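CBS domain protein (Porphyromonas gingivalis, PDB 2NQW) is of unknown function but belongs to a CBS-domain membrane-protein family that may bind flavin adenine dinucleotide, this piece being its transporter-associated domain. Local coordinates at residues F19-L25 and V46-L52; L60-G64 and V76-D80; P71-Q75 and I87-E93. All coordinates share one frame; numbering follows the deposited sequence. Where two conformers were deposited one is given.

Contact 1: residues F19-L25 and V46-L52; sequences FEGKTSL and VDTLSGL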
loop_
_atom_site.group_PDB
_atom_site.type_symbol
_atom_site.label_atom_id
_atom_site.label_comp_id
_atom_site.label_asym_id
_atom_site.label_seq_id
_atom_site.Cartn_x
_atom_site.Cartn_y
_atom_site.Cartn_z
ATOM N N PHE A 19 0.056 1.312 6.888
ATOM C CA PHE A 19 0.082 2.683 6.348
ATOM C C PHE A 19 -1.324 3.213 6.196
ATOM O O PHE A 19 -2.241 2.468 5.792
ATOM C CB PHE A 19 0.726 2.687 4.950
ATOM C CG PHE A 19 2.220 2.853 4.970
ATOM C CD1 PHE A 19 2.787 4.116 4.797
ATOM C CD2 PHE A 19 3.056 1.770 5.205
ATOM C CE1 PHE A 19 4.197 4.290 4.845
ATOM C CE2 PHE A 19 4.445 1.932 5.260
ATOM C CZ PHE A 19 5.008 3.202 5.067
ATOM N N GLU A 20 -1.477 4.517 6.386
ATOM C CA GLU A 20 -2.702 5.186 5.963
ATOM C C GLU A 20 -2.876 4.990 4.452
ATOM O O GLU A 20 -1.911 5.120 3.683
ATOM C CB GLU A 20 -2.630 6.684 6.301
ATOM C CG GLU A 20 -2.573 6.946 7.788
ATOM C CD GLU A 20 -2.389 8.422 8.145
ATOM O OE1 GLU A 20 -2.063 9.245 7.269
ATOM O OE2 GLU A 20 -2.524 8.738 9.349
ATOM N N GLY A 21 -4.113 4.741 4.007
ATOM C CA GLY A 21 -4.327 4.502 2.572
ATOM C C GLY A 21 -3.982 5.703 1.703
ATOM O O GLY A 21 -3.532 5.547 0.562
ATOM N N LYS A 22 -4.171 6.907 2.239
ATOM C CA LYS A 22 -3.908 8.111 1.466
ATOM C C LYS A 22 -2.434 8.439 1.328
ATOM O O LYS A 22 -2.078 9.420 0.641
ATOM C CB LYS A 22 -4.601 9.316 2.115
ATOM C CG LYS A 22 -3.871 9.812 3.373
ATOM C CD LYS A 22 -4.498 11.083 3.962
ATOM C CE LYS A 22 -3.750 11.497 5.207
ATOM N NZ LYS A 22 -2.323 11.782 4.933
ATOM N N THR A 23 -1.549 7.641 1.955
ATOM C CA THR A 23 -0.113 7.995 1.892
ATOM C C THR A 23 0.363 7.997 0.439
ATOM O O THR A 23 0.095 7.034 -0.312
ATOM C CB THR A 23 0.718 6.981 2.680
ATOM O OG1 THR A 23 0.186 6.843 4.011
ATOM C CG2 THR A 23 2.194 7.444 2.768
ATOM N N SER A 24 1.082 9.042 0.016
ATOM C CA SER A 24 1.569 9.023 -1.353
ATOM C C SER A 24 2.578 7.873 -1.544
ATOM O O SER A 24 3.298 7.485 -0.616
ATOM C CB SER A 24 2.218 10.354 -1.692
ATOM O OG SER A 24 3.415 10.530 -0.948
ATOM N N LEU A 25 2.672 7.357 -2.760
ATOM C CA LEU A 25 3.715 6.375 -3.043
ATOM C C LEU A 25 5.101 6.951 -2.803
ATOM O O LEU A 25 5.986 6.241 -2.334
ATOM C CB LEU A 25 3.603 5.824 -4.477
ATOM C CG LEU A 25 2.309 5.016 -4.745
ATOM C CD1 LEU A 25 2.419 4.425 -6.147
ATOM C CD2 LEU A 25 2.188 3.907 -3.726
ATOM N N VAL A 46 -0.411 6.318 -10.622
ATOM C CA VAL A 46 -1.233 6.711 -9.476
ATOM C C VAL A 46 -0.405 7.495 -8.477
ATOM O O VAL A 46 0.829 7.563 -8.587
ATOM C CB VAL A 46 -1.841 5.448 -8.779
ATOM C CG1 VAL A 46 -2.772 4.695 -9.718
ATOM C CG2 VAL A 46 -0.698 4.556 -8.246
ATOM N N ASP A 47 -1.078 8.061 -7.482
ATOM C CA ASP A 47 -0.420 8.922 -6.505
ATOM C C ASP A 47 -0.285 8.349 -5.100
ATOM O O ASP A 47 0.574 8.795 -4.338
ATOM C CB ASP A 47 -1.149 10.280 -6.374
ATOM C CG ASP A 47 -0.401 11.238 -5.483
ATOM O OD1 ASP A 47 0.808 11.411 -5.737
ATOM O OD2 ASP A 47 -1.000 11.779 -4.527
ATOM N N THR A 48 -1.161 7.420 -4.735
ATOM C CA THR A 48 -1.215 6.962 -3.347
ATOM C C THR A 48 -1.183 5.446 -3.227
ATOM O O THR A 48 -1.377 4.741 -4.216
ATOM C CB THR A 48 -2.486 7.464 -2.624
ATOM O OG1 THR A 48 -3.600 6.806 -3.232
ATOM C CG2 THR A 48 -2.637 9.014 -2.720
ATOM N N LEU A 49 -0.965 4.972 -2.007
ATOM C CA LEU A 49 -0.965 3.549 -1.745
ATOM C C LEU A 49 -2.322 2.900 -2.043
ATOM O O LEU A 49 -2.396 1.836 -2.670
ATOM C CB LEU A 49 -0.502 3.326 -0.290
ATOM C CG LEU A 49 -0.269 1.868 0.098
ATOM C CD1 LEU A 49 0.808 1.181 -0.714
ATOM C CD2 LEU A 49 0.067 1.838 1.583
ATOM N N SER A 50 -3.408 3.548 -1.622
ATOM C CA SER A 50 -4.714 3.008 -1.968
ATOM C C SER A 50 -4.913 3.073 -3.488
ATOM O O SER A 50 -5.499 2.143 -4.054
ATOM C CB SER A 50 -5.815 3.739 -1.200
ATOM O OG SER A 50 -5.824 5.099 -1.566
ATOM N N GLY A 51 -4.386 4.103 -4.156
ATOM C CA GLY A 51 -4.477 4.150 -5.620
ATOM C C GLY A 51 -3.760 2.979 -6.264
ATOM O O GLY A 51 -4.264 2.406 -7.247
ATOM N N LEU A 52 -2.579 2.611 -5.750
ATOM C CA LEU A 52 -1.868 1.463 -6.306
ATOM C C LEU A 52 -2.721 0.197 -6.122
ATOM O O LEU A 52 -2.816 -0.632 -7.030
ATOM C CB LEU A 52 -0.518 1.294 -5.614
ATOM C CG LEU A 52 0.312 0.098 -6.089
ATOM C CD1 LEU A 52 0.643 0.185 -7.587
ATOM C CD2 LEU A 52 1.591 0.046 -5.259
#
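Leu25 and Leu49 form the dense half of this contact, where the turn after strand 17-20 meets the start of helix 49-57. Leu25 CD2 lies 3.7 Å from Leu49 CA and also touches Leu52 CD2, while its other branch, CD1, touches Val46 CG2 (3.8 Å), the two side chains meeting at a slant. Leu49 carries its CG anti to its own backbone N (chi1 -172°), an orientation that sends CD2 to within 3.5 Å of Phe19 CB, the two side chains crossing at about a right angle. Leu49 and Leu52 of the helix also touch Phe74 of strand 72-79, and this side therefore belongs to the hydrophobic interior between helix and sheet.

Backbone bonds hold the segments together. Leu49 N bonds to Thr23 O (2.9 Å), and Ser50 N to Gly21 O at 3.0 Å. Leu25 N reaches Asp47 O at the same length. Gly21 lies closely against the helix start, its CA 4.8 Å from that of Ser50.

Toward solvent the contact thins. Thr48 CG2 rests against Lys22 O, whereas the lysine leaves the backbone away from the helix start and is exposed. Asp47 is likewise exposed.

The turn from Glu20 to Thr23 is a type I beta turn, with Thr23 N and OG1 both bonding to Glu20 O from one face of its plane. Beyond it, Thr48 OG1 accepts from Gly51 N at 3.0 Å, and Ser24 OG from Asp27 N. Ser24 and Thr48 are thus the N-caps of helices 25-32 and 49-57, bridged backbone to backbone beside the antiparallel sheet of an alpha+beta domain.

Contact 2: residues L60-G64 and V76-D80; sequences LPHVG and VTQMD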
loop_
_atom_site.group_PDB
_atom_site.type_symbol
_atom_site.label_atom_id
_atom_site.label_comp_id
_atom_site.label_asym_id
_atom_site.label_seq_id
_atom_site.Cartn_x
_atom_site.Cartn_y
_atom_site.Cartn_z
ATOM N N LEU A 60 -13.983 -2.207 -6.913
ATOM C CA LEU A 60 -14.187 -1.519 -5.637
ATOM C C LEU A 60 -13.630 -2.402 -4.517
ATOM O O LEU A 60 -13.828 -3.625 -4.540
ATOM C CB LEU A 60 -15.679 -1.232 -5.409
ATOM C CG LEU A 60 -16.148 0.069 -6.081
ATOM C CD1 LEU A 60 -16.254 -0.069 -7.596
ATOM C CD2 LEU A 60 -17.498 0.458 -5.483
ATOM N N PRO A 61 -12.953 -1.802 -3.543
ATOM C CA PRO A 61 -12.285 -2.581 -2.493
ATOM C C PRO A 61 -13.182 -2.983 -1.326
ATOM O O PRO A 61 -14.224 -2.329 -1.041
ATOM C CB PRO A 61 -11.200 -1.632 -1.978
ATOM C CG PRO A 61 -11.852 -0.268 -2.172
ATOM C CD PRO A 61 -12.598 -0.368 -3.502
ATOM N N HIS A 62 -12.758 -4.049 -0.640
ATOM C CA HIS A 62 -13.346 -4.459 0.625
ATOM C C HIS A 62 -12.230 -4.696 1.629
ATOM O O HIS A 62 -11.098 -5.066 1.269
ATOM C CB HIS A 62 -14.099 -5.798 0.477
ATOM C CG HIS A 62 -15.413 -5.691 -0.243
ATOM N ND1 HIS A 62 -15.513 -5.749 -1.621
ATOM C CD2 HIS A 62 -16.686 -5.557 0.224
ATOM C CE1 HIS A 62 -16.796 -5.638 -1.975
ATOM N NE2 HIS A 62 -17.526 -5.519 -0.871
ATOM N N VAL A 63 -12.584 -4.582 2.908
ATOM C CA VAL A 63 -11.672 -5.053 3.958
ATOM C C VAL A 63 -11.357 -6.534 3.720
ATOM O O VAL A 63 -12.227 -7.365 3.381
ATOM C CB VAL A 63 -12.325 -4.855 5.349
ATOM C CG1 VAL A 63 -11.436 -5.484 6.454
ATOM C CG2 VAL A 63 -12.517 -3.361 5.617
ATOM N N GLY A 64 -10.064 -6.875 3.880
ATOM C CA GLY A 64 -9.608 -8.243 3.648
ATOM C C GLY A 64 -9.044 -8.491 2.267
ATOM O O GLY A 64 -8.401 -9.502 2.026
ATOM N N VAL A 76 -5.965 -4.736 2.519
ATOM C CA VAL A 76 -6.808 -3.653 3.073
ATOM C C VAL A 76 -7.208 -4.102 4.469
ATOM O O VAL A 76 -7.959 -5.067 4.611
ATOM C CB VAL A 76 -8.062 -3.408 2.211
ATOM C CG1 VAL A 76 -8.997 -2.410 2.884
ATOM C CG2 VAL A 76 -7.634 -2.891 0.865
ATOM N N THR A 77 -6.731 -3.384 5.494
ATOM C CA THR A 77 -7.059 -3.787 6.863
ATOM C C THR A 77 -8.196 -2.951 7.457
ATOM O O THR A 77 -8.862 -3.419 8.374
ATOM C CB THR A 77 -5.826 -3.676 7.764
ATOM O OG1 THR A 77 -5.278 -2.358 7.620
ATOM C CG2 THR A 77 -4.801 -4.764 7.369
ATOM N N GLN A 78 -8.397 -1.731 6.954
ATOM C CA GLN A 78 -9.513 -0.894 7.445
ATOM C C GLN A 78 -10.070 -0.058 6.315
ATOM O O GLN A 78 -9.314 0.427 5.456
ATOM C CB GLN A 78 -9.057 0.059 8.552
ATOM C CG GLN A 78 -8.533 -0.648 9.796
ATOM C CD GLN A 78 -8.316 0.345 10.914
ATOM O OE1 GLN A 78 -9.261 1.046 11.333
ATOM N NE2 GLN A 78 -7.096 0.421 11.399
HETATM N N MSE A 79 -11.399 0.129 6.350
HETATM C CA MSE A 79 -12.086 1.066 5.473
HETATM C C MSE A 79 -13.046 1.865 6.313
HETATM O O MSE A 79 -13.496 1.378 7.353
HETATM C CB MSE A 79 -12.915 0.343 4.397
HETATM C CG MSE A 79 -12.039 -0.335 3.347
HETATM SE SE MSE A 79 -13.009 -1.078 1.860
HETATM C CE MSE A 79 -13.672 0.577 1.104
ATOM N N ASP A 80 -13.371 3.071 5.858
ATOM C CA ASP A 80 -14.556 3.768 6.387
ATOM C C ASP A 80 -15.729 3.360 5.478
ATOM O O ASP A 80 -15.671 2.264 4.880
ATOM C CB ASP A 80 -14.307 5.277 6.578
ATOM C CG ASP A 80 -13.912 6.003 5.312
ATOM O OD1 ASP A 80 -14.230 5.529 4.191
ATOM O OD2 ASP A 80 -13.285 7.090 5.463
#
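Pro61 and Met79, here a selenomethionine, meet at about a right angle where the loop after helix 49-57 passes beside the end of strand 72-79, in the antiparallel sheet of this alpha+beta domain. The strand carries a classic beta bulge, Thr77 and Gln78 both facing Glu86 on the neighbouring strand 84-89. Thr77 OG1 and Gln78 NE2 both bond to Glu86 OE1 as well.

Met79 leaves the strand toward the loop, and its chain stays extended to SE before bending at the last torsion (chi3 66°). That bend brings CE to the CG corner of the proline, 3.8 Å from Pro61 CG. The selenium itself lies against loop backbone, 3.4 Å from Pro61 O and 3.6 Å from His62 CA. His62 leaves the backbone away from the strand and is exposed; its CA and O make the contact.

Val63 and Met79 run past each other in opposite directions. With CG2 beside the backbone N and CG1 anti to it (chi1 174°), the valine spreads its two methyls over different parts of the strand. CG2 settles 3.8 Å from Met79 CG, and CG1 lies the same distance from Thr77 O.

Val76, the buried residue of the set, points at the loop with CB 3.6 Å from His62 O, and its CG1 comes near Val63 CA. It also touches Phe53 of helix 49-57, and Pro61 touches Leu54 there, so the inner margin of this surface contact merges with the helix packing. At Gly64 the loop is bonded to the strand: its N-H lies in the plane of the Val76 carbonyl, with N to O 2.9 Å and an almost straight 171° at the hydrogen.

Contact 3: residues P71-Q75 and I87-E93; sequences PFRFQ and IKIFPFE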
loop_
_atom_site.group_PDB
_atom_site.type_symbol
_atom_site.label_atom_id
_atom_site.label_comp_id
_atom_site.label_asym_id
_atom_site.label_seq_id
_atom_site.Cartn_x
_atom_site.Cartn_y
_atom_site.Cartn_z
ATOM N N PRO A 71 8.134 -7.255 -4.983
ATOM C CA PRO A 71 8.083 -8.212 -3.874
ATOM C C PRO A 71 7.050 -7.866 -2.808
ATOM O O PRO A 71 7.088 -8.466 -1.736
ATOM C CB PRO A 71 9.491 -8.096 -3.284
ATOM C CG PRO A 71 9.793 -6.620 -3.444
ATOM C CD PRO A 71 9.254 -6.296 -4.840
ATOM N N PHE A 72 6.150 -6.924 -3.088
ATOM C CA PHE A 72 5.213 -6.441 -2.067
ATOM C C PHE A 72 3.902 -7.191 -2.094
ATOM O O PHE A 72 3.392 -7.554 -3.157
ATOM C CB PHE A 72 4.942 -4.939 -2.316
ATOM C CG PHE A 72 6.200 -4.109 -2.328
ATOM C CD1 PHE A 72 6.731 -3.671 -3.528
ATOM C CD2 PHE A 72 6.895 -3.850 -1.160
ATOM C CE1 PHE A 72 7.911 -2.948 -3.550
ATOM C CE2 PHE A 72 8.104 -3.126 -1.178
ATOM C CZ PHE A 72 8.614 -2.681 -2.368
ATOM N N ARG A 73 3.329 -7.350 -0.915
ATOM C CA ARG A 73 1.964 -7.829 -0.782
ATOM C C ARG A 73 1.225 -6.839 0.109
ATOM O O ARG A 73 1.752 -6.413 1.160
ATOM C CB ARG A 73 1.939 -9.224 -0.145
ATOM C CG ARG A 73 0.538 -9.820 -0.061
ATOM C CD ARG A 73 0.588 -11.228 0.637
ATOM N NE ARG A 73 -0.752 -11.815 0.738
ATOM C CZ ARG A 73 -1.359 -12.443 -0.262
ATOM N NH1 ARG A 73 -0.724 -12.583 -1.423
ATOM N NH2 ARG A 73 -2.598 -12.926 -0.099
ATOM N N PHE A 74 0.019 -6.478 -0.318
ATOM C CA PHE A 74 -0.787 -5.465 0.363
ATOM C C PHE A 74 -2.096 -6.074 0.818
ATOM O O PHE A 74 -2.644 -6.956 0.138
ATOM C CB PHE A 74 -1.164 -4.374 -0.655
ATOM C CG PHE A 74 0.026 -3.750 -1.355
ATOM C CD1 PHE A 74 0.912 -2.947 -0.653
ATOM C CD2 PHE A 74 0.277 -3.971 -2.707
ATOM C CE1 PHE A 74 2.015 -2.386 -1.277
ATOM C CE2 PHE A 74 1.398 -3.386 -3.349
ATOM C CZ PHE A 74 2.245 -2.570 -2.613
ATOM N N GLN A 75 -2.611 -5.620 1.957
ATOM C CA GLN A 75 -3.922 -6.071 2.391
ATOM C C GLN A 75 -4.692 -4.854 2.929
ATOM O O GLN A 75 -4.152 -4.038 3.691
ATOM C CB GLN A 75 -3.784 -7.112 3.508
ATOM C CG GLN A 75 -5.127 -7.630 4.064
ATOM C CD GLN A 75 -4.882 -8.707 5.107
ATOM O OE1 GLN A 75 -3.898 -9.450 5.015
ATOM N NE2 GLN A 75 -5.786 -8.843 6.044
ATOM N N ILE A 87 -3.751 0.190 4.921
ATOM C CA ILE A 87 -3.211 -0.926 4.175
ATOM C C ILE A 87 -2.007 -1.489 4.925
ATOM O O ILE A 87 -1.114 -0.732 5.358
ATOM C CB ILE A 87 -2.803 -0.488 2.745
ATOM C CG1 ILE A 87 -4.079 -0.291 1.904
ATOM C CG2 ILE A 87 -1.880 -1.509 2.051
ATOM C CD1 ILE A 87 -3.852 0.421 0.562
ATOM N N LYS A 88 -1.994 -2.816 5.054
ATOM C CA LYS A 88 -0.820 -3.544 5.527
ATOM C C LYS A 88 0.115 -3.821 4.365
ATOM O O LYS A 88 -0.331 -4.299 3.308
ATOM C CB LYS A 88 -1.262 -4.872 6.132
ATOM C CG LYS A 88 -0.103 -5.779 6.474
ATOM C CD LYS A 88 -0.606 -7.019 7.252
ATOM C CE LYS A 88 0.551 -8.012 7.399
ATOM N NZ LYS A 88 0.107 -9.214 8.197
ATOM N N ILE A 89 1.414 -3.545 4.580
ATOM C CA ILE A 89 2.469 -3.996 3.653
ATOM C C ILE A 89 3.185 -5.133 4.392
ATOM O O ILE A 89 3.677 -4.939 5.520
ATOM C CB ILE A 89 3.429 -2.839 3.283
ATOM C CG1 ILE A 89 2.656 -1.706 2.612
ATOM C CG2 ILE A 89 4.571 -3.389 2.418
ATOM C CD1 ILE A 89 3.509 -0.487 2.237
ATOM N N PHE A 90 3.185 -6.320 3.787
ATOM C CA PHE A 90 3.816 -7.472 4.421
ATOM C C PHE A 90 5.333 -7.300 4.452
ATOM O O PHE A 90 5.897 -6.467 3.728
ATOM C CB PHE A 90 3.424 -8.741 3.647
ATOM C CG PHE A 90 2.072 -9.294 4.011
ATOM C CD1 PHE A 90 1.964 -10.437 4.788
ATOM C CD2 PHE A 90 0.917 -8.644 3.587
ATOM C CE1 PHE A 90 0.703 -10.951 5.140
ATOM C CE2 PHE A 90 -0.345 -9.136 3.907
ATOM C CZ PHE A 90 -0.448 -10.295 4.695
ATOM N N PRO A 91 6.014 -8.106 5.283
ATOM C CA PRO A 91 7.482 -8.012 5.250
ATOM C C PRO A 91 7.976 -8.348 3.846
ATOM O O PRO A 91 7.405 -9.247 3.197
ATOM C CB PRO A 91 7.932 -9.099 6.240
ATOM C CG PRO A 91 6.677 -9.415 7.085
ATOM C CD PRO A 91 5.517 -9.164 6.180
ATOM N N PHE A 92 9.045 -7.695 3.390
ATOM C CA PHE A 92 9.552 -7.959 2.036
ATOM C C PHE A 92 11.069 -8.080 2.066
ATOM O O PHE A 92 11.761 -7.488 2.922
ATOM C CB PHE A 92 9.089 -6.871 1.038
ATOM C CG PHE A 92 9.414 -5.490 1.469
ATOM C CD1 PHE A 92 10.624 -4.898 1.067
ATOM C CD2 PHE A 92 8.533 -4.757 2.270
ATOM C CE1 PHE A 92 10.954 -3.623 1.491
ATOM C CE2 PHE A 92 8.875 -3.479 2.695
ATOM C CZ PHE A 92 10.069 -2.916 2.296
ATOM N N GLU A 93 11.618 -8.889 1.179
ATOM C CA GLU A 93 13.072 -8.939 1.042
ATOM C C GLU A 93 13.472 -8.079 -0.170
ATOM O O GLU A 93 12.630 -7.445 -0.822
ATOM C CB GLU A 93 13.575 -10.395 0.900
ATOM C CG GLU A 93 13.606 -11.244 2.201
ATOM C CD GLU A 93 14.213 -12.663 1.973
ATOM O OE1 GLU A 93 15.388 -12.864 2.335
ATOM O OE2 GLU A 93 13.509 -13.551 1.436
ATOM O OXT GLU A 93 14.649 -7.971 -0.518
HETATM O O HOH W 1 6.033 -9.282 0.724
HETATM O O HOH W 2 5.240 -6.853 1.153
HETATM O O HOH W 3 -2.525 -10.115 7.436
#
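Strands 72-75 and 87-89 run antiparallel, 4.7 Å apart at an angle of 155°, with Gln75 and Lys88 a hydrogen-bonded pair and Phe74 and Ile89 a non-hydrogen-bonded one. Beyond them Phe90 N extends the pairing to Arg73 O (3.0 Å).

On the partly exposed face, Phe90 is sandwiched between two aliphatic chains. Arg73 CD lies over one face, 4.0 Å from the ring centroid in a CH-pi contact, and Lys88 CE covers the opposite face. The arginine, extended as far as NE, runs alongside the ring, leaving its guanidinium too distant for more than a weak cation-pi attraction. Gln75 OE1 meets the ring edge, 3.6 Å from Phe90 CZ, and a water links this oxygen to Lys88 NZ.

The buried face carries Phe74, whose CD1 lies 3.9 Å from Ile89 CG1; Leu49, Leu52 and Phe53 of helix 49-57 also touch its side chain. Farther along, Phe72 drives its edge onto the face of Phe92, centroids 4.9 Å apart and planes at 62°. Here two waters bridge the separating backbones, one joining Pro71 O to Pro91 O, the other Arg73 N to Phe90 O. The whole is a beta hairpin with one face against a helix, fraying at its open end.

How the contacts relate
The three contacts illustrate how chemistry follows position around one antiparallel sheet. Contacts 1 and 3 are partly buried, on opposite sides of the chain's centre, and they touch: Phe19 N probably bonds to Ile87 O, and Leu52 packs on Phe74. Contact 2 lies at the surface, about 13 Å from contact 1 and 15 Å from contact 3 between centres. It shares strand 72-79 with contact 3, the two crossing along the chain. Contact 1 joins turn and helix start through backbone bonds and leucines; contact 3 pairs neighbouring strands, with aromatic rings and waters; contact 2 relies on selenomethionine, proline and valine and one backbone bond.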